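Putative hexulose 6 phosphate synthase (Salmonella typhimurium, PDB 3F4W) is a putative synthase of the orotidine 5'-phosphate decarboxylase/HUMPS family, built as a closed parallel beta/alpha barrel of the TIM type. Local coordinates at residues I28-T33 with E55-A60; Y80-G85 with Q105-M110. All coordinates share one frame; numbering follows the deposited sequence.

Interaction 1 (I28-T33 with E55-A60); sequences IIEVGT and EVLADA
The carboxylates of Glu30 and Asp59 meet with their planes 78° apart, Glu30 OE2 lying 3.1 Å from Asp59 OD2, an approach of two acceptors and not a hydrogen bond. Each acid has a partner elsewhere: Gln4 for Glu30 OE1, Thr82 for Asp59 OD1, and Lys61, in a salt bridge, for Asp59 OD2. A water donates to Asp59 OD2 and accepts from Thr33 N, tying the acid to the first turn of helix 33-39. Beside the acids, Glu30 CG runs alongside Leu57 CD1 (3.9 Å), the two side chains pointing the same way. At the other end the Glu55 carboxylate lies by Ile28, OE2 3.8 Å from CG1, while hydrogen-bonded to Tyr80 OH and salt-bridged to Lys2.

Four backbone bonds alternate along the strands, from Ile29 N to Glu55 O (2.8 Å) through to Asp59 N to Val31 O. Beyond them Thr33 OG1, anti to its own carbonyl carbon (chi1 -49°), donates to Asp59 O at 2.6 Å, and Asp59 centres an inverse gamma turn. Ile28, Glu30, Glu55 and Leu57 lie on one face; on the other, Ile29, Val31, Val56 and Ala58 face outward, Val31 and Ala58 against helix 42-50. Adjacent parallel strands 28-31 and 55-62, backed by helix 42-50, are those of a TIM barrel; Asp59 and Thr33 lie toward the C-terminal strand ends, where active sites of this fold lie.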
ATOM      1  N   ILE A  28      15.823  -3.210 -14.276  1.00 16.40           N
ATOM      2  CA  ILE A  28      14.432  -2.929 -13.935  1.00 15.54           C
ATOM      3  C   ILE A  28      14.307  -1.585 -13.235  1.00 14.66           C
ATOM      4  O   ILE A  28      14.961  -1.343 -12.224  1.00 17.40           O
ATOM      5  CB  ILE A  28      13.850  -4.010 -13.007  1.00 13.63           C
ATOM      6  CG1 ILE A  28      13.940  -5.390 -13.664  1.00 16.30           C
ATOM      7  CG2 ILE A  28      12.410  -3.672 -12.647  1.00 15.65           C
ATOM      8  CD1 ILE A  28      13.560  -6.539 -12.741  1.00 16.36           C
ATOM      9  N   ILE A  29      13.476  -0.707 -13.781  1.00 15.66           N
ATOM     10  CA  ILE A  29      13.217   0.576 -13.151  1.00 14.58           C
ATOM     11  C   ILE A  29      12.007   0.430 -12.238  1.00 15.95           C
ATOM     12  O   ILE A  29      10.918   0.075 -12.689  1.00 17.03           O
ATOM     13  CB  ILE A  29      12.944   1.673 -14.197  1.00 18.32           C
ATOM     14  CG1 ILE A  29      14.081   1.721 -15.222  1.00 15.48           C
ATOM     15  CG2 ILE A  29      12.743   3.023 -13.517  1.00 15.60           C
ATOM     16  CD1 ILE A  29      13.901   2.783 -16.290  1.00 19.23           C
ATOM     17  N   GLU A  30      12.200   0.684 -10.951  1.00 13.21           N
ATOM     18  CA  GLU A  30      11.102   0.573 -10.004  1.00 14.24           C
ATOM     19  C   GLU A  30      10.519   1.942  -9.661  1.00 16.44           C
ATOM     20  O   GLU A  30      11.223   2.827  -9.181  1.00 14.34           O
ATOM     21  CB  GLU A  30      11.545  -0.133  -8.720  1.00 15.00           C
ATOM     22  CG  GLU A  30      10.502  -0.068  -7.609  1.00 15.08           C
ATOM     23  CD  GLU A  30      11.008  -0.596  -6.278  1.00 19.75           C
ATOM     24  OE1 GLU A  30      11.911  -1.456  -6.274  1.00 19.92           O
ATOM     25  OE2 GLU A  30      10.494  -0.148  -5.230  1.00 28.86           O
ATOM     26  N   VAL A  31       9.229   2.115  -9.916  1.00 13.12           N
ATOM     27  CA  VAL A  31       8.534   3.286  -9.403  1.00 13.80           C
ATOM     28  C   VAL A  31       8.125   2.981  -7.963  1.00 14.96           C
ATOM     29  O   VAL A  31       7.200   2.203  -7.727  1.00 14.35           O
ATOM     30  CB  VAL A  31       7.308   3.638 -10.261  1.00 16.20           C
ATOM     31  CG1 VAL A  31       6.544   4.812  -9.658  1.00 17.73           C
ATOM     32  CG2 VAL A  31       7.745   3.954 -11.683  1.00 13.96           C
ATOM     33  N   GLY A  32       8.838   3.576  -7.010  1.00 14.31           N
ATOM     34  CA  GLY A  32       8.598   3.338  -5.595  1.00 18.21           C
ATOM     35  C   GLY A  32       7.220   3.764  -5.122  1.00 16.90           C
ATOM     36  O   GLY A  32       6.537   4.538  -5.792  1.00 16.89           O
ATOM     37  N   THR A  33       6.813   3.269  -3.958  1.00 14.97           N
ATOM     38  CA  THR A  33       5.457   3.514  -3.469  1.00 15.99           C
ATOM     39  C   THR A  33       5.119   4.994  -3.265  1.00 16.41           C
ATOM     40  O   THR A  33       4.074   5.453  -3.715  1.00 15.13           O
ATOM     41  CB  THR A  33       5.171   2.737  -2.173  1.00 16.53           C
ATOM     42  OG1 THR A  33       5.560   1.372  -2.350  1.00 15.25           O
ATOM     43  CG2 THR A  33       3.689   2.802  -1.833  1.00 14.48           C
ATOM     44  N   GLU A  55      12.460  -2.660 -18.386  1.00 21.09           N
ATOM     45  CA  GLU A  55      11.299  -3.157 -17.656  1.00 22.06           C
ATOM     46  C   GLU A  55      10.942  -2.195 -16.527  1.00 19.32           C
ATOM     47  O   GLU A  55      11.821  -1.627 -15.882  1.00 19.14           O
ATOM     48  CB  GLU A  55      11.550  -4.565 -17.113  1.00 19.70           C
ATOM     49  CG  GLU A  55      11.552  -5.642 -18.186  1.00 27.82           C
ATOM     50  CD  GLU A  55      11.736  -7.037 -17.618  1.00 34.39           C
ATOM     51  OE1 GLU A  55      11.085  -7.975 -18.127  1.00 41.58           O
ATOM     52  OE2 GLU A  55      12.528  -7.197 -16.664  1.00 30.49           O
ATOM     53  N   VAL A  56       9.649  -2.008 -16.303  1.00 15.38           N
ATOM     54  CA  VAL A  56       9.189  -1.089 -15.273  1.00 16.95           C
ATOM     55  C   VAL A  56       8.398  -1.853 -14.222  1.00 16.62           C
ATOM     56  O   VAL A  56       7.489  -2.615 -14.550  1.00 17.15           O
ATOM     57  CB  VAL A  56       8.333   0.059 -15.868  1.00 17.84           C
ATOM     58  CG1 VAL A  56       7.801   0.964 -14.769  1.00 16.28           C
ATOM     59  CG2 VAL A  56       9.148   0.866 -16.870  1.00 20.37           C
ATOM     60  N   LEU A  57       8.775  -1.655 -12.962  1.00 15.20           N
ATOM     61  CA  LEU A  57       8.114  -2.276 -11.819  1.00 16.22           C
ATOM     62  C   LEU A  57       7.317  -1.211 -11.064  1.00 18.40           C
ATOM     63  O   LEU A  57       7.862  -0.177 -10.692  1.00 17.59           O
ATOM     64  CB  LEU A  57       9.181  -2.896 -10.900  1.00 18.25           C
ATOM     65  CG  LEU A  57       8.988  -3.497  -9.491  1.00 18.45           C
ATOM     66  CD1 LEU A  57       7.924  -2.802  -8.658  1.00 21.35           C
ATOM     67  CD2 LEU A  57       8.760  -5.014  -9.520  1.00 18.39           C
ATOM     68  N   ALA A  58       6.028  -1.458 -10.846  1.00 13.57           N
ATOM     69  CA  ALA A  58       5.215  -0.551 -10.039  1.00 14.32           C
ATOM     70  C   ALA A  58       5.111  -1.082  -8.615  1.00 12.39           C
ATOM     71  O   ALA A  58       4.460  -2.100  -8.372  1.00 13.99           O
ATOM     72  CB  ALA A  58       3.823  -0.391 -10.649  1.00 15.50           C
ATOM     73  N   ASP A  59       5.761  -0.399  -7.677  1.00 11.38           N
ATOM     74  CA  ASP A  59       5.792  -0.852  -6.293  1.00 14.89           C
ATOM     75  C   ASP A  59       4.548  -0.401  -5.535  1.00 15.77           C
ATOM     76  O   ASP A  59       4.631   0.389  -4.592  1.00 15.47           O
ATOM     77  CB  ASP A  59       7.046  -0.347  -5.585  1.00 13.35           C
ATOM     78  CG  ASP A  59       7.305  -1.070  -4.282  1.00 19.56           C
ATOM     79  OD1 ASP A  59       6.771  -2.184  -4.100  1.00 18.41           O
ATOM     80  OD2 ASP A  59       8.044  -0.523  -3.440  1.00 20.24           O
ATOM     81  N   ALA A  60       3.397  -0.909  -5.958  1.00 11.01           N
ATOM     82  CA  ALA A  60       2.124  -0.530  -5.354  1.00 14.06           C
ATOM     83  C   ALA A  60       1.940  -1.114  -3.953  1.00 14.51           C
ATOM     84  O   ALA A  60       1.184  -0.570  -3.146  1.00 13.01           O
ATOM     85  CB  ALA A  60       0.975  -0.945  -6.258  1.00 12.38           C
TER
HETATM   86  O   HOH W   1       8.923   1.782  -2.561  1.00 25.38           O

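Interaction 2 (Y80-G85 with Q105-M110); sequences YVTVLG and QVVVDM
Tyr80 and Gln105 make a side-chain contact at the start of these parallel strands: Gln105 CG reaches Tyr80 CD1 at 3.6 Å, approaching the ring obliquely. Gln105 CG is anti to the backbone N (chi1 177°), and a bend at chi2 carries the amide away from the Tyr80 ring, where NE2 donates to Val106 O at 2.9 Å. That bond lies nearly in the amide plane, which stands 38° from the tyrosine ring.

Apolar contacts occur on both faces. On the face of Val81, Val83, Val106 and Val108, the methyls pack together: Val83 CG1 sits 3.6 Å from Val106 CG1 and also meets Val108 CG2, while Val81 CG2 touches Val106 CG2. On the other face Val107 CG2 leans on Tyr80 CD1 (3.9 Å), and Thr82 lies side by side with Val107. At the far end Val108 CG1 packs on Gly85 CA at 3.4 Å, a close fit to a residue without a side chain.

Five backbone hydrogen bonds join the strands, among them Val107 N to Val81 O, almost straight. The last, Gly85 N to Asp109 O (2.8 Å), has its donor 42° out of the carbonyl plane and carries the pairing past the end of strand 80-84.

The hydroxyls of Tyr80 and Thr82 have partners on strand 55-62, Glu55 and Asp59, while Asp109 OD1 hydrogen-bonds His134 of strand 130-134 and OD2 hydrogen-bonds Ile111 N. Helix 89-102 completes the beta-alpha-beta crossover between the strands. The chemistry thus implies a pairing held by backbone bonds and valine contacts, with Tyr80, Thr82 and Asp109 OD1 linking it to the barrel strands on either side.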
ATOM      1  N   TYR A  80       5.887  -5.268 -14.025  1.00 14.32           N
ATOM      2  CA  TYR A  80       5.701  -5.946 -12.747  1.00 15.61           C
ATOM      3  C   TYR A  80       4.846  -5.083 -11.825  1.00 14.82           C
ATOM      4  O   TYR A  80       4.852  -3.857 -11.931  1.00 15.72           O
ATOM      5  CB  TYR A  80       7.043  -6.180 -12.045  1.00 12.95           C
ATOM      6  CG  TYR A  80       8.094  -6.936 -12.831  1.00 15.19           C
ATOM      7  CD1 TYR A  80       8.268  -8.302 -12.657  1.00 15.73           C
ATOM      8  CD2 TYR A  80       8.935  -6.278 -13.721  1.00 16.68           C
ATOM      9  CE1 TYR A  80       9.233  -8.996 -13.359  1.00 18.08           C
ATOM     10  CE2 TYR A  80       9.909  -6.965 -14.431  1.00 17.83           C
ATOM     11  CZ  TYR A  80      10.051  -8.327 -14.244  1.00 19.76           C
ATOM     12  OH  TYR A  80      11.015  -9.023 -14.938  1.00 20.03           O
ATOM     13  N   VAL A  81       4.121  -5.726 -10.917  1.00 12.80           N
ATOM     14  CA  VAL A  81       3.491  -5.020  -9.804  1.00 14.13           C
ATOM     15  C   VAL A  81       3.786  -5.792  -8.529  1.00 13.50           C
ATOM     16  O   VAL A  81       3.928  -7.012  -8.562  1.00 13.96           O
ATOM     17  CB  VAL A  81       1.963  -4.880  -9.976  1.00 14.71           C
ATOM     18  CG1 VAL A  81       1.639  -4.087 -11.239  0.50 10.13           C
ATOM     19  CG2 VAL A  81       1.295  -6.246 -10.002  0.50 11.70           C
ATOM     20  N   THR A  82       3.891  -5.084  -7.408  1.00 17.88           N
ATOM     21  CA  THR A  82       4.110  -5.748  -6.129  1.00 15.56           C
ATOM     22  C   THR A  82       2.814  -5.867  -5.340  1.00 14.95           C
ATOM     23  O   THR A  82       1.991  -4.953  -5.329  1.00 16.15           O
ATOM     24  CB  THR A  82       5.163  -5.034  -5.247  1.00 14.82           C
ATOM     25  OG1 THR A  82       4.779  -3.668  -5.044  1.00 15.60           O
ATOM     26  CG2 THR A  82       6.540  -5.090  -5.891  1.00 16.17           C
ATOM     27  N   VAL A  83       2.647  -7.018  -4.702  1.00 12.55           N
ATOM     28  CA  VAL A  83       1.561  -7.266  -3.768  1.00 13.64           C
ATOM     29  C   VAL A  83       2.205  -7.727  -2.462  1.00 13.89           C
ATOM     30  O   VAL A  83       3.257  -8.363  -2.480  1.00 14.62           O
ATOM     31  CB  VAL A  83       0.598  -8.352  -4.296  1.00 15.41           C
ATOM     32  CG1 VAL A  83       1.320  -9.691  -4.419  1.00 13.35           C
ATOM     33  CG2 VAL A  83      -0.607  -8.490  -3.389  1.00 13.49           C
ATOM     34  N   LEU A  84       1.593  -7.392  -1.334  1.00 14.42           N
ATOM     35  CA  LEU A  84       2.152  -7.739  -0.030  1.00 13.82           C
ATOM     36  C   LEU A  84       1.918  -9.203   0.321  1.00 16.99           C
ATOM     37  O   LEU A  84       0.795  -9.694   0.239  1.00 15.76           O
ATOM     38  CB  LEU A  84       1.545  -6.853   1.058  1.00 13.60           C
ATOM     39  CG  LEU A  84       2.267  -5.583   1.522  1.00 18.46           C
ATOM     40  CD1 LEU A  84       3.427  -5.204   0.624  1.00 19.80           C
ATOM     41  CD2 LEU A  84       1.263  -4.439   1.659  1.00 12.96           C
ATOM     42  N   GLY A  85       2.981  -9.889   0.727  1.00 12.48           N
ATOM     43  CA  GLY A  85       2.873 -11.269   1.164  1.00 14.09           C
ATOM     44  C   GLY A  85       1.987 -11.421   2.388  1.00 16.41           C
ATOM     45  O   GLY A  85       1.443 -12.496   2.640  1.00 15.21           O
ATOM     46  N   GLN A 105       3.795  -9.800 -14.814  1.00 16.20           N
ATOM     47  CA  GLN A 105       4.284 -10.513 -13.636  1.00 14.29           C
ATOM     48  C   GLN A 105       4.003  -9.818 -12.309  1.00 13.69           C
ATOM     49  O   GLN A 105       4.192  -8.611 -12.167  1.00 13.80           O
ATOM     50  CB  GLN A 105       5.790 -10.770 -13.767  1.00 13.88           C
ATOM     51  CG  GLN A 105       6.427 -11.443 -12.554  1.00 17.01           C
ATOM     52  CD  GLN A 105       6.172 -12.936 -12.509  1.00 17.97           C
ATOM     53  OE1 GLN A 105       6.324 -13.633 -13.512  1.00 22.25           O
ATOM     54  NE2 GLN A 105       5.784 -13.436 -11.341  1.00 15.04           N
ATOM     55  N   VAL A 106       3.558 -10.607 -11.341  1.00 13.44           N
ATOM     56  CA  VAL A 106       3.379 -10.142  -9.975  1.00 11.75           C
ATOM     57  C   VAL A 106       4.585 -10.530  -9.115  1.00 12.41           C
ATOM     58  O   VAL A 106       5.100 -11.645  -9.205  1.00 11.17           O
ATOM     59  CB  VAL A 106       2.097 -10.728  -9.353  1.00 14.05           C
ATOM     60  CG1 VAL A 106       2.143 -10.636  -7.823  1.00 13.93           C
ATOM     61  CG2 VAL A 106       0.863 -10.025  -9.913  1.00 11.23           C
ATOM     62  N   VAL A 107       5.039  -9.590  -8.296  1.00 16.04           N
ATOM     63  CA  VAL A 107       6.097  -9.853  -7.334  1.00 13.69           C
ATOM     64  C   VAL A 107       5.507  -9.757  -5.932  1.00 16.05           C
ATOM     65  O   VAL A 107       4.940  -8.729  -5.562  1.00 15.58           O
ATOM     66  CB  VAL A 107       7.236  -8.824  -7.461  1.00 12.73           C
ATOM     67  CG1 VAL A 107       8.240  -9.016  -6.338  1.00 15.22           C
ATOM     68  CG2 VAL A 107       7.911  -8.939  -8.825  1.00 16.74           C
ATOM     69  N   VAL A 108       5.615 -10.829  -5.154  1.00 12.66           N
ATOM     70  CA  VAL A 108       5.089 -10.809  -3.795  1.00 11.86           C
ATOM     71  C   VAL A 108       6.163 -10.285  -2.850  1.00 14.64           C
ATOM     72  O   VAL A 108       7.191 -10.930  -2.649  1.00 14.70           O
ATOM     73  CB  VAL A 108       4.628 -12.200  -3.328  1.00 11.85           C
ATOM     74  CG1 VAL A 108       3.946 -12.098  -1.966  1.00 11.95           C
ATOM     75  CG2 VAL A 108       3.688 -12.821  -4.343  1.00 12.24           C
ATOM     76  N   ASP A 109       5.930  -9.100  -2.293  1.00 14.59           N
ATOM     77  CA  ASP A 109       6.879  -8.476  -1.377  1.00 15.55           C
ATOM     78  C   ASP A 109       6.648  -9.007   0.027  1.00 14.31           C
ATOM     79  O   ASP A 109       5.588  -8.792   0.616  1.00 14.60           O
ATOM     80  CB  ASP A 109       6.723  -6.955  -1.409  1.00 18.40           C
ATOM     81  CG  ASP A 109       7.741  -6.238  -0.536  1.00 21.06           C
ATOM     82  OD1 ASP A 109       8.000  -5.047  -0.792  1.00 25.70           O
ATOM     83  OD2 ASP A 109       8.283  -6.848   0.404  1.00 18.66           O
ATOM     84  N   MET A 110       7.653  -9.693   0.560  1.00 14.45           N
ATOM     85  CA  MET A 110       7.517 -10.419   1.816  1.00 15.52           C
ATOM     86  C   MET A 110       7.868  -9.579   3.035  1.00 12.99           C
ATOM     87  O   MET A 110       8.137 -10.118   4.105  1.00 15.21           O
ATOM     88  CB  MET A 110       8.400 -11.668   1.786  1.00 14.42           C
ATOM     89  CG  MET A 110       8.110 -12.574   0.612  1.00 10.80           C
ATOM     90  SD  MET A 110       6.477 -13.313   0.744  1.00 18.83           S
ATOM     91  CE  MET A 110       6.742 -14.423   2.117  1.00 17.31           C
TER

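Both contacts are buried pairings of adjacent parallel strands in one closed barrel, and neither is a surface contact. They share no strand, but strands 55-62 and 80-84 are neighbours, and the two contacts meet there: Ala58 N probably hydrogen-bonds Tyr80 O, and Asp59 OD1 probably hydrogen-bonds Thr82 OG1 (2.7 Å). The Leu57 side chain also packs on Tyr80. Interaction 1 is the more polar, with three acids. Interaction 2 is more apolar between its own segments, dominated by valines. Each has one residue that packs on the second subunit: Thr33 on Glu69 of the second subunit, Leu84 on Leu84 of the second subunit.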